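Local coordinates for protein citrate synthase (Pyrobaculum aerophilum, PDB 2IBP) that probably catalyses the condensation of oxaloacetate and acetyl-CoA into citrate and CoA, a step of the tricarboxylic acid cycle, at residues A[148-153]-A[232-237]; A[115-120]-A[156-161]; A[9-14]-A[25-30]; A[17-22]-A[390-395]; A[261-266]-A[320-325]. All blocks are in the same frame, centred on the assembly; numbering follows the deposited sequence. Where two conformers were deposited one is given.

In the fold
Interactions 1 and 2 are the buried pair: both use helix 141-169, which packs on helix 233-244 in the first and on helix 109-123 in the second, and the two touch through Y234 and V237. Their centres are 10 Å apart, and apolar packing dominates, with one internal salt bridge in interaction 2. Interactions 3 and 4 belong to the largely non-helical terminal region, meet through I14, and depend on polar bonds, water and a disulfide; both lie against the second subunit. Interaction 5 is a surface contact of a helix end and its following loop with helix 319-332, all apolar, about 48 Å between centres from interaction 4, and no second chain touches its segments.

Interaction 1 (A[148-153]-A[232-237]); sequences YRIAEK and DLYSSV
I150 is the first residue of 148-153 to reach 232-237, where helix 141-169 packs on the first turns of helix 233-244 within the largely helical citrate synthase fold. The two helical segments run at 40° to each other with their axes 10.5 Å apart. One methyl of I150 does most of the work: CG2, anti to the backbone N, enters the notch between two neighbouring side chains, 3.7 Å from L233 CB and 3.4 Å from Y234 CE2, a tight carbon contact. A151 follows with a lighter touch, its backbone N lying 4.3 Å from L233 CD1. K153 brings the stem of its extended chain over the tip of the tyrosine, with its CB 3.7 Å from Y234 OH. Its ammonium group travels on to salt bridges with D126 and D124, and because Y234 OH is hydrogen-bonded to D124 as well, lysine and tyrosine share one carboxylate. Facing them, the helix carrying L233 and Y234 is capped by D232, which also forms a salt bridge with K245 of the second subunit. At that N-cap, S235 N donates to D232 OD2 over 3.0 Å, arriving 57° out of the carboxylate plane.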
# COMPACT_ATOMS: atom_id res chain seq x y z
N TYR A 148 18.73 -4.23 6.22
CA TYR A 148 19.58 -3.50 5.26
C TYR A 148 19.94 -4.38 4.07
O TYR A 148 20.00 -3.90 2.92
CB TYR A 148 20.81 -2.92 5.96
CG TYR A 148 20.48 -1.63 6.68
CD1 TYR A 148 19.83 -1.64 7.91
CD2 TYR A 148 20.67 -0.41 6.06
CE1 TYR A 148 19.47 -0.46 8.54
CE2 TYR A 148 20.33 0.78 6.68
CZ TYR A 148 19.72 0.76 7.92
OH TYR A 148 19.37 1.94 8.53
N ARG A 149 20.16 -5.66 4.32
CA ARG A 149 20.42 -6.61 3.24
C ARG A 149 19.21 -6.61 2.28
O ARG A 149 19.36 -6.57 1.06
CB ARG A 149 20.64 -8.01 3.81
CG ARG A 149 21.41 -9.00 2.93
CD ARG A 149 21.67 -10.33 3.68
NE ARG A 149 22.23 -10.10 5.01
CZ ARG A 149 22.25 -11.00 5.99
NH1 ARG A 149 21.73 -12.21 5.82
NH2 ARG A 149 22.77 -10.67 7.17
N ILE A 150 18.01 -6.68 2.85
CA ILE A 150 16.77 -6.70 2.06
C ILE A 150 16.59 -5.41 1.29
O ILE A 150 16.18 -5.42 0.11
CB ILE A 150 15.55 -7.00 2.95
CG1 ILE A 150 15.69 -8.41 3.54
CG2 ILE A 150 14.24 -6.85 2.15
CD1 ILE A 150 14.85 -8.68 4.79
N ALA A 151 16.86 -4.29 1.95
CA ALA A 151 16.79 -2.97 1.31
C ALA A 151 17.72 -2.93 0.09
O ALA A 151 17.32 -2.51 -1.01
CB ALA A 151 17.13 -1.86 2.29
N GLU A 152 18.95 -3.43 0.24
CA GLU A 152 19.88 -3.49 -0.89
C GLU A 152 19.34 -4.36 -2.03
O GLU A 152 19.42 -4.00 -3.20
CB GLU A 152 21.24 -4.04 -0.43
CG GLU A 152 21.98 -3.12 0.47
CD GLU A 152 23.36 -3.62 0.84
OE1 GLU A 152 23.75 -4.73 0.40
OE2 GLU A 152 24.06 -2.86 1.53
N LYS A 153 18.72 -5.48 -1.69
CA LYS A 153 18.18 -6.38 -2.69
C LYS A 153 17.09 -5.69 -3.48
O LYS A 153 17.01 -5.84 -4.69
CB LYS A 153 17.63 -7.64 -2.07
CG LYS A 153 18.68 -8.58 -1.56
CD LYS A 153 18.03 -9.71 -0.85
CE LYS A 153 19.02 -10.67 -0.27
NZ LYS A 153 18.26 -11.69 0.51
N ASP A 232 6.62 -6.70 5.84
CA ASP A 232 7.95 -6.79 5.30
C ASP A 232 8.30 -5.71 4.29
O ASP A 232 7.42 -5.10 3.68
CB ASP A 232 8.18 -8.16 4.70
CG ASP A 232 7.35 -8.38 3.46
OD1 ASP A 232 6.13 -8.65 3.58
OD2 ASP A 232 7.95 -8.30 2.38
N LEU A 233 9.60 -5.53 4.08
CA LEU A 233 10.10 -4.51 3.16
C LEU A 233 9.64 -4.68 1.74
O LEU A 233 9.37 -3.68 1.04
CB LEU A 233 11.62 -4.44 3.22
CG LEU A 233 12.15 -3.74 4.46
CD1 LEU A 233 13.59 -4.18 4.79
CD2 LEU A 233 12.05 -2.24 4.29
N TYR A 234 9.56 -5.92 1.26
CA TYR A 234 9.09 -6.14 -0.09
C TYR A 234 7.63 -5.69 -0.19
O TYR A 234 7.25 -5.03 -1.14
CB TYR A 234 9.23 -7.60 -0.47
CG TYR A 234 10.64 -8.06 -0.79
CD1 TYR A 234 11.07 -8.14 -2.10
CD2 TYR A 234 11.49 -8.50 0.21
CE1 TYR A 234 12.31 -8.63 -2.43
CE2 TYR A 234 12.77 -8.97 -0.11
CZ TYR A 234 13.16 -9.04 -1.43
OH TYR A 234 14.42 -9.53 -1.79
N SER A 235 6.81 -6.10 0.76
CA SER A 235 5.40 -5.71 0.74
C SER A 235 5.23 -4.19 0.81
O SER A 235 4.38 -3.60 0.14
CB SER A 235 4.65 -6.41 1.87
OG SER A 235 4.65 -7.80 1.60
N SER A 236 6.08 -3.54 1.60
CA SER A 236 6.03 -2.08 1.71
C SER A 236 6.36 -1.42 0.36
O SER A 236 5.71 -0.46 -0.07
CB SER A 236 6.98 -1.61 2.79
OG SER A 236 6.57 -2.12 4.06
N VAL A 237 7.35 -1.97 -0.33
CA VAL A 237 7.71 -1.46 -1.65
C VAL A 237 6.60 -1.75 -2.67
O VAL A 237 6.26 -0.87 -3.47
CB VAL A 237 9.09 -1.97 -2.11
CG1 VAL A 237 9.32 -1.64 -3.59
CG2 VAL A 237 10.16 -1.34 -1.25

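Interaction 2 (A[115-120]-A[156-161]); sequences AAVAAE and AKMPTI
A116 and I161 sit where the two helices come closest: the methyl CB of A116 is a low bump, and I161 CG2 settles against it at 3.6 Å. The other branch of the isoleucine runs on so that CD1 fills the dip between A116 and V117, ending 3.8 Å from V117 CG2, with the valine and isoleucine side chains about perpendicular. V117 offers that same methyl to M158, whose chain is bent at chi2 and chi3 and so brings its CE to 4.1 Å from V117 CG2. The low relief of A116 and V117 thus leaves a shallow dip, which I161 and M158 of helix 141-169 fill.

One turn further along, E120 and K157 cross at about a right angle. Their stems pack first, E120 CG against K157 CD at 3.7 Å; then the lysine bends at its last torsion (chi4 -71°), and NZ forms a salt bridge with E120 OE2 at 2.9 Å, arriving 39° out of the carboxylate plane. Being buried, both charges draw on further partners: Y90 O for the lysine, T97 and H94 for OE1 of the glutamate. The helical segments cross at 130°, and the second is kinked at P159. With A115 packing on A118 of the second subunit, the contact backs a helix of the dimer interface, consistent with the helical sandwich of citrate synthases.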
# COMPACT_ATOMS: atom_id res chain seq x y z
N ALA A 115 3.38 -7.19 -8.43
CA ALA A 115 3.34 -8.63 -8.23
C ALA A 115 4.74 -9.25 -8.11
O ALA A 115 4.98 -10.11 -7.27
CB ALA A 115 2.54 -9.31 -9.35
N ALA A 116 5.66 -8.79 -8.95
CA ALA A 116 7.02 -9.31 -8.93
C ALA A 116 7.75 -8.99 -7.63
O ALA A 116 8.48 -9.83 -7.08
CB ALA A 116 7.82 -8.76 -10.14
N VAL A 117 7.54 -7.80 -7.09
CA VAL A 117 8.18 -7.44 -5.83
C VAL A 117 7.63 -8.32 -4.70
O VAL A 117 8.39 -8.86 -3.89
CB VAL A 117 7.98 -5.97 -5.53
CG1 VAL A 117 8.34 -5.67 -4.09
CG2 VAL A 117 8.79 -5.13 -6.51
N ALA A 118 6.33 -8.53 -4.68
CA ALA A 118 5.73 -9.42 -3.67
C ALA A 118 6.28 -10.84 -3.84
O ALA A 118 6.63 -11.51 -2.87
CB ALA A 118 4.21 -9.45 -3.81
N ALA A 119 6.34 -11.31 -5.08
CA ALA A 119 6.83 -12.65 -5.37
C ALA A 119 8.27 -12.83 -4.93
O ALA A 119 8.60 -13.86 -4.33
CB ALA A 119 6.71 -12.98 -6.85
N GLU A 120 9.12 -11.85 -5.21
CA GLU A 120 10.52 -11.95 -4.81
C GLU A 120 10.65 -11.98 -3.29
O GLU A 120 11.45 -12.74 -2.73
CB GLU A 120 11.33 -10.80 -5.42
CG GLU A 120 12.83 -10.87 -5.17
CD GLU A 120 13.58 -11.92 -5.98
OE1 GLU A 120 13.03 -12.51 -6.95
OE2 GLU A 120 14.78 -12.13 -5.67
N ALA A 156 18.64 -3.29 -5.86
CA ALA A 156 19.34 -4.02 -6.92
C ALA A 156 18.45 -4.70 -7.94
O ALA A 156 18.81 -4.80 -9.11
CB ALA A 156 20.29 -5.05 -6.30
N LYS A 157 17.30 -5.19 -7.48
CA LYS A 157 16.43 -6.00 -8.30
C LYS A 157 15.46 -5.21 -9.15
O LYS A 157 14.99 -5.73 -10.17
CB LYS A 157 15.67 -6.98 -7.42
CG LYS A 157 16.58 -7.99 -6.75
CD LYS A 157 15.87 -8.80 -5.71
CE LYS A 157 16.87 -9.70 -4.99
NZ LYS A 157 17.36 -10.80 -5.85
N MET A 158 15.12 -4.00 -8.74
CA MET A 158 14.07 -3.27 -9.46
C MET A 158 14.33 -3.18 -10.97
O MET A 158 13.44 -3.47 -11.76
CB MET A 158 13.82 -1.91 -8.85
CG MET A 158 12.47 -1.34 -9.18
SD MET A 158 11.13 -2.28 -8.41
CE MET A 158 11.44 -2.00 -6.69
N PRO A 159 15.57 -2.84 -11.39
CA PRO A 159 15.78 -2.76 -12.84
C PRO A 159 15.61 -4.09 -13.55
O PRO A 159 15.23 -4.12 -14.72
CB PRO A 159 17.23 -2.27 -12.95
CG PRO A 159 17.49 -1.59 -11.64
CD PRO A 159 16.77 -2.43 -10.65
N THR A 160 15.92 -5.18 -12.87
CA THR A 160 15.79 -6.49 -13.48
C THR A 160 14.31 -6.79 -13.74
O THR A 160 13.94 -7.32 -14.79
CB THR A 160 16.43 -7.57 -12.59
OG1 THR A 160 17.70 -7.11 -12.14
CG2 THR A 160 16.59 -8.88 -13.35
N ILE A 161 13.49 -6.48 -12.76
CA ILE A 161 12.05 -6.69 -12.88
C ILE A 161 11.52 -5.90 -14.08
O ILE A 161 10.83 -6.44 -14.95
CB ILE A 161 11.32 -6.26 -11.61
CG1 ILE A 161 11.70 -7.16 -10.44
CG2 ILE A 161 9.80 -6.32 -11.84
CD1 ILE A 161 11.08 -6.75 -9.13

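Interaction 3 (A[9-14]-A[25-30]); sequences KTTGKI and GLEDVL
T10 and E27 meet where a Ser/Thr turn leaving strand 4-10 lies against a type II beta turn running from L26 to V29. Direct hydrogen bonds come first. T10 OG1 donates to E27 O at 2.5 Å, tilted 28° from the carbonyl plane, and the same hydroxyl accepts from G12 N at 3.0 Å, which closes the Ser/Thr turn; one oxygen therefore ties its own loop to the facing one. T11 N donates to D28 OD2 at 2.8 Å, using the anti lone pair of that oxygen. T11 OG1 also points at D28 OD2, but the two atoms are modelled so close together that the detail of that bond is doubtful.

Plain packing is slight. A CB at G12 would run into E27 CB; as it is, E27 OE1 comes to 3.5 Å from G12 CA.

K9, T10 and L30 pair with an antiparallel strand of the second subunit, so the beta structure runs on across the interface. The side chain of E27 is also about 11 Å from that of H289, predicted to be catalytic.

Waters stitch the rest. One donates to both K9 O and D28 O, and a second joins T11 O to E27 OE2, 2.6 Å from that carboxylate oxygen. A third accepts from K13 N and donates to E27 OE1 at 3.1 Å.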
# COMPACT_ATOMS: atom_id res chain seq x y z
N LYS A 9 -0.18 22.42 12.00
CA LYS A 9 -0.16 23.43 10.95
C LYS A 9 -0.35 22.77 9.60
O LYS A 9 0.10 21.65 9.38
CB LYS A 9 1.16 24.21 10.98
CG LYS A 9 1.36 25.02 12.24
CD LYS A 9 2.69 25.77 12.23
CE LYS A 9 2.85 26.62 13.48
NZ LYS A 9 4.14 27.38 13.48
N THR A 10 -1.07 23.45 8.71
CA THR A 10 -1.34 22.89 7.39
C THR A 10 -1.70 23.97 6.38
O THR A 10 -2.26 25.01 6.74
CB THR A 10 -2.48 21.85 7.45
OG1 THR A 10 -2.72 21.30 6.15
CG2 THR A 10 -3.78 22.49 7.97
N THR A 11 -1.35 23.73 5.13
CA THR A 11 -1.68 24.63 4.04
C THR A 11 -2.83 24.04 3.24
O THR A 11 -3.24 24.60 2.23
CB THR A 11 -0.48 24.83 3.09
OG1 THR A 11 -0.13 23.58 2.48
CG2 THR A 11 0.72 25.39 3.84
N GLY A 12 -3.38 22.93 3.72
CA GLY A 12 -4.47 22.24 3.03
C GLY A 12 -5.86 22.67 3.48
O GLY A 12 -6.01 23.59 4.29
N LYS A 13 -6.87 22.00 2.94
CA LYS A 13 -8.26 22.30 3.26
C LYS A 13 -8.68 21.56 4.52
O LYS A 13 -8.33 20.40 4.72
CB LYS A 13 -9.18 21.92 2.10
CG LYS A 13 -8.85 22.67 0.82
CD LYS A 13 -9.83 22.36 -0.30
CE LYS A 13 -9.40 23.03 -1.60
NZ LYS A 13 -9.22 24.50 -1.44
N ILE A 14 -9.45 22.25 5.35
CA ILE A 14 -9.93 21.70 6.60
C ILE A 14 -11.43 21.52 6.51
O ILE A 14 -12.15 22.41 6.04
CB ILE A 14 -9.59 22.62 7.78
CG1 ILE A 14 -8.07 22.82 7.85
CG2 ILE A 14 -10.12 22.03 9.07
CD1 ILE A 14 -7.63 23.77 8.95
N GLY A 25 -6.48 15.15 2.87
CA GLY A 25 -5.23 14.66 2.30
C GLY A 25 -4.07 14.73 3.28
O GLY A 25 -2.92 14.49 2.90
N LEU A 26 -4.35 15.04 4.55
CA LEU A 26 -3.29 15.18 5.56
C LEU A 26 -2.16 16.07 5.04
O LEU A 26 -0.97 15.86 5.34
CB LEU A 26 -2.77 13.79 5.98
CG LEU A 26 -3.80 12.87 6.64
CD1 LEU A 26 -3.24 11.48 6.87
CD2 LEU A 26 -4.31 13.48 7.94
N GLU A 27 -2.53 17.11 4.30
CA GLU A 27 -1.55 17.99 3.70
C GLU A 27 -0.70 18.68 4.76
O GLU A 27 -1.21 19.37 5.65
CB GLU A 27 -2.21 19.02 2.78
CG GLU A 27 -1.21 19.84 1.97
CD GLU A 27 -1.83 20.56 0.78
OE1 GLU A 27 -3.04 20.36 0.49
OE2 GLU A 27 -1.08 21.32 0.12
N ASP A 28 0.60 18.42 4.66
CA ASP A 28 1.60 19.00 5.54
C ASP A 28 1.62 18.44 6.94
O ASP A 28 2.34 18.94 7.78
CB ASP A 28 1.43 20.51 5.62
CG ASP A 28 1.48 21.17 4.26
OD1 ASP A 28 2.22 20.67 3.38
OD2 ASP A 28 0.79 22.20 4.09
N VAL A 29 0.80 17.43 7.22
CA VAL A 29 0.75 16.83 8.54
C VAL A 29 2.03 16.02 8.76
O VAL A 29 2.41 15.21 7.92
CB VAL A 29 -0.48 15.95 8.72
CG1 VAL A 29 -0.49 15.31 10.09
CG2 VAL A 29 -1.75 16.77 8.49
N LEU A 30 2.72 16.30 9.87
CA LEU A 30 3.96 15.63 10.20
C LEU A 30 3.75 14.18 10.61
O LEU A 30 2.85 13.88 11.39
CB LEU A 30 4.68 16.39 11.32
CG LEU A 30 5.22 17.78 10.94
CD1 LEU A 30 5.59 18.59 12.17
CD2 LEU A 30 6.43 17.66 9.98
O HOH W 1 2.00 19.59 10.54
O HOH W 2 -1.50 23.89 -0.20
O HOH W 3 -5.82 19.58 1.51

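Interaction 4 (A[17-22]-A[390-395]); sequences SPCGPI and RPRACY
C394 and C19 are joined by a disulfide, and the C394 side chain is the one to follow. Its CB already heads for the loop 17-22, with S17 OG a non-bonded neighbour at 3.7 Å. Chi1 of -172°, SG anti to the backbone N, then sets SG against C19. There it bonds C19 SG at 2.1 Å, with a torsion of 75° about the sulphur-sulphur bond. The proline ring of P18 flanks the same sulphur, P18 CD being 3.6 Å from C394 SG.

By linking residues near the two ends, this bond closes most of the chain into a ring, and the rings of the two subunits are interlinked as a catenane. The loop that presents C19 is a type I beta turn from S17 to G20, overlaid by a Ser/Thr turn: S17 OG accepts from C19 N at 3.1 Å and donates to G20 O at 2.6 Å, in the carbonyl plane and on a lone pair. An alanine in place of S17 would probably leave C19 N and G20 O without this shared partner and the cysteine-bearing turn freer to shift.

R392 adds a second tie across the contact. Its NH1 lies 3.5 Å from C19 CB, and its NH2 gives C19 O a weak hydrogen bond of 3.1 Å. Its NE is hydrogen-bonded to D28 O of the second subunit, with one of whose strands 392-395 pairs in parallel.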
# COMPACT_ATOMS: atom_id res chain seq x y z
N SER A 17 -16.15 18.32 11.30
CA SER A 17 -16.91 17.11 11.45
C SER A 17 -17.33 16.96 12.89
O SER A 17 -16.82 17.64 13.78
CB SER A 17 -16.06 15.89 11.04
OG SER A 17 -15.20 15.51 12.10
N PRO A 18 -18.31 16.08 13.12
CA PRO A 18 -18.74 15.83 14.49
C PRO A 18 -17.61 15.39 15.42
O PRO A 18 -17.73 15.55 16.63
CB PRO A 18 -19.75 14.69 14.32
CG PRO A 18 -20.30 14.89 12.98
CD PRO A 18 -19.15 15.37 12.15
N CYS A 19 -16.53 14.84 14.86
CA CYS A 19 -15.43 14.29 15.65
C CYS A 19 -14.22 15.23 15.74
O CYS A 19 -13.25 14.92 16.44
CB CYS A 19 -14.98 12.98 15.00
SG CYS A 19 -16.33 11.82 14.68
N GLY A 20 -14.29 16.35 15.02
CA GLY A 20 -13.20 17.31 14.99
C GLY A 20 -12.77 17.68 13.58
O GLY A 20 -13.39 17.26 12.59
N PRO A 21 -11.69 18.46 13.46
CA PRO A 21 -11.24 18.90 12.14
C PRO A 21 -10.61 17.79 11.29
O PRO A 21 -9.84 16.97 11.79
CB PRO A 21 -10.19 19.97 12.47
CG PRO A 21 -9.68 19.59 13.81
CD PRO A 21 -10.83 18.97 14.54
N ILE A 22 -10.95 17.78 10.01
CA ILE A 22 -10.36 16.82 9.07
C ILE A 22 -9.39 17.58 8.16
O ILE A 22 -9.80 18.49 7.47
CB ILE A 22 -11.43 16.15 8.19
CG1 ILE A 22 -12.39 15.32 9.04
CG2 ILE A 22 -10.76 15.27 7.12
CD1 ILE A 22 -13.66 14.92 8.32
N ARG A 390 -2.78 4.82 12.99
CA ARG A 390 -4.11 4.65 13.57
C ARG A 390 -5.03 5.85 13.31
O ARG A 390 -5.53 6.45 14.27
CB ARG A 390 -3.96 4.48 15.09
CG ARG A 390 -3.26 3.21 15.54
CD ARG A 390 -3.02 3.21 17.04
NE ARG A 390 -2.38 1.97 17.50
CZ ARG A 390 -1.81 1.81 18.69
NH1 ARG A 390 -1.72 2.83 19.54
NH2 ARG A 390 -1.27 0.64 19.01
N PRO A 391 -5.22 6.25 12.05
CA PRO A 391 -6.10 7.38 11.80
C PRO A 391 -7.53 6.92 12.00
O PRO A 391 -7.78 5.75 12.30
CB PRO A 391 -5.86 7.68 10.32
CG PRO A 391 -5.56 6.31 9.74
CD PRO A 391 -4.73 5.64 10.80
N ARG A 392 -8.48 7.83 11.82
CA ARG A 392 -9.86 7.46 11.98
C ARG A 392 -10.73 8.24 11.04
O ARG A 392 -10.27 9.15 10.35
CB ARG A 392 -10.31 7.63 13.43
CG ARG A 392 -10.33 9.04 13.92
CD ARG A 392 -10.56 9.04 15.43
NE ARG A 392 -10.61 10.39 15.99
CZ ARG A 392 -11.73 11.04 16.32
NH1 ARG A 392 -12.92 10.45 16.20
NH2 ARG A 392 -11.64 12.26 16.82
N ALA A 393 -11.99 7.83 10.96
CA ALA A 393 -12.96 8.52 10.14
C ALA A 393 -14.09 8.86 11.08
O ALA A 393 -14.27 8.23 12.11
CB ALA A 393 -13.45 7.65 9.00
N CYS A 394 -14.85 9.88 10.72
CA CYS A 394 -15.97 10.33 11.53
C CYS A 394 -17.27 9.94 10.87
O CYS A 394 -17.54 10.33 9.74
CB CYS A 394 -15.90 11.85 11.68
SG CYS A 394 -17.14 12.42 12.88
N TYR A 395 -18.08 9.15 11.56
CA TYR A 395 -19.34 8.72 10.99
C TYR A 395 -20.39 9.82 10.98
O TYR A 395 -20.62 10.52 11.98
CB TYR A 395 -19.89 7.52 11.75
CG TYR A 395 -21.17 6.97 11.18
CD1 TYR A 395 -21.16 6.08 10.11
CD2 TYR A 395 -22.40 7.25 11.78
CE1 TYR A 395 -22.32 5.51 9.63
CE2 TYR A 395 -23.57 6.71 11.29
CZ TYR A 395 -23.53 5.81 10.23
OH TYR A 395 -24.68 5.25 9.71

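Interaction 5 (A[261-266]-A[320-325]); sequences LEIGTP and FAIASA
I322 is the centre of this contact, in which the C-terminal end of helix 252-263 and the loop leaving it pack on the flank of helix 319-332, one of the helix pairs of the citrate synthase fold. The I322 side chain forks. Its longer branch lays CG1, anti to the carbonyl carbon (chi1 -64°), 3.9 Å from P266 CD, the two side chains about perpendicular, and ends at the loop backbone with CD1 3.6 Å from G264 C. The short branch, CG2, meets the methyl I263 CG2 at 4.0 Å, the two isoleucines running past one another in opposite senses. An alanine at I322 would probably open a gap beside the G264 backbone and leave the ring of P266 and the methyl of I263 with less to lean on.

P266 spreads the contact along the helix. Its CG touches A321 CB at 3.9 Å, and its CB touches A325 CB at 3.8 Å one turn later, so the ring lies over a shallow face built of two alanines, with I322 beside it.

Further out are the groups that set these pieces. G264 leaves the helix with a positive phi of 73°, turning the chain toward P266, and I263 O just before it is hydrogen-bonded by K268. On the other helix, D315 receives the backbone N-H groups of F320 and A321, and the F320 ring meets that of W348. S324 OG donates to F320 O at 2.8 Å, while S324 N reaches the same oxygen from the opposite face of the carbonyl plane.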
# COMPACT_ATOMS: atom_id res chain seq x y z
N LEU A 261 5.26 16.50 -28.96
CA LEU A 261 5.04 15.87 -30.26
C LEU A 261 3.85 16.50 -30.98
O LEU A 261 3.89 16.71 -32.20
CB LEU A 261 4.84 14.36 -30.12
CG LEU A 261 6.10 13.59 -29.74
CD1 LEU A 261 5.73 12.16 -29.33
CD2 LEU A 261 7.14 13.60 -30.87
N GLU A 262 2.80 16.79 -30.23
CA GLU A 262 1.59 17.39 -30.81
C GLU A 262 1.86 18.82 -31.26
O GLU A 262 1.46 19.23 -32.35
CB GLU A 262 0.45 17.36 -29.80
CG GLU A 262 -0.88 17.86 -30.36
CD GLU A 262 -2.01 17.75 -29.35
OE1 GLU A 262 -1.74 17.45 -28.16
OE2 GLU A 262 -3.18 17.97 -29.74
N ILE A 263 2.59 19.57 -30.44
CA ILE A 263 2.95 20.95 -30.74
C ILE A 263 3.72 21.00 -32.06
O ILE A 263 3.40 21.80 -32.96
CB ILE A 263 3.75 21.57 -29.58
CG1 ILE A 263 2.83 21.76 -28.38
CG2 ILE A 263 4.37 22.93 -29.99
CD1 ILE A 263 3.56 22.10 -27.09
N GLY A 264 4.71 20.13 -32.19
CA GLY A 264 5.45 19.94 -33.43
C GLY A 264 6.43 21.01 -33.86
O GLY A 264 7.48 20.71 -34.42
N THR A 265 6.10 22.27 -33.59
CA THR A 265 6.94 23.38 -34.01
C THR A 265 7.27 24.32 -32.86
O THR A 265 6.38 24.80 -32.17
CB THR A 265 6.30 24.19 -35.15
OG1 THR A 265 7.05 25.40 -35.36
CG2 THR A 265 4.88 24.56 -34.83
N PRO A 266 8.57 24.57 -32.62
CA PRO A 266 8.99 25.51 -31.58
C PRO A 266 8.41 26.92 -31.77
O PRO A 266 8.36 27.69 -30.80
CB PRO A 266 10.51 25.53 -31.71
CG PRO A 266 10.86 24.25 -32.38
CD PRO A 266 9.72 23.91 -33.28
N PHE A 320 13.61 18.42 -27.92
CA PHE A 320 14.45 19.33 -27.16
C PHE A 320 14.27 20.79 -27.64
O PHE A 320 14.18 21.72 -26.85
CB PHE A 320 15.91 18.89 -27.21
CG PHE A 320 16.79 19.66 -26.30
CD1 PHE A 320 16.81 19.36 -24.95
CD2 PHE A 320 17.55 20.72 -26.77
CE1 PHE A 320 17.59 20.09 -24.08
CE2 PHE A 320 18.33 21.46 -25.90
CZ PHE A 320 18.35 21.14 -24.56
N ALA A 321 14.16 20.95 -28.95
CA ALA A 321 13.95 22.27 -29.55
C ALA A 321 12.63 22.88 -29.07
O ALA A 321 12.58 24.06 -28.68
CB ALA A 321 13.93 22.16 -31.07
N ILE A 322 11.57 22.07 -29.07
CA ILE A 322 10.26 22.51 -28.63
C ILE A 322 10.26 22.84 -27.14
O ILE A 322 9.83 23.92 -26.73
CB ILE A 322 9.19 21.47 -28.97
CG1 ILE A 322 9.07 21.31 -30.49
CG2 ILE A 322 7.83 21.85 -28.36
CD1 ILE A 322 8.24 20.11 -30.92
N ALA A 323 10.76 21.90 -26.33
CA ALA A 323 10.86 22.13 -24.90
C ALA A 323 11.70 23.37 -24.58
O ALA A 323 11.32 24.19 -23.74
CB ALA A 323 11.41 20.91 -24.19
N SER A 324 12.83 23.53 -25.25
CA SER A 324 13.69 24.69 -25.04
C SER A 324 13.00 26.03 -25.37
O SER A 324 13.11 27.00 -24.63
CB SER A 324 14.96 24.58 -25.87
OG SER A 324 15.78 23.53 -25.38
N ALA A 325 12.25 26.04 -26.47
CA ALA A 325 11.53 27.24 -26.89
C ALA A 325 10.49 27.63 -25.84
O ALA A 325 10.36 28.79 -25.48
CB ALA A 325 10.87 27.00 -28.24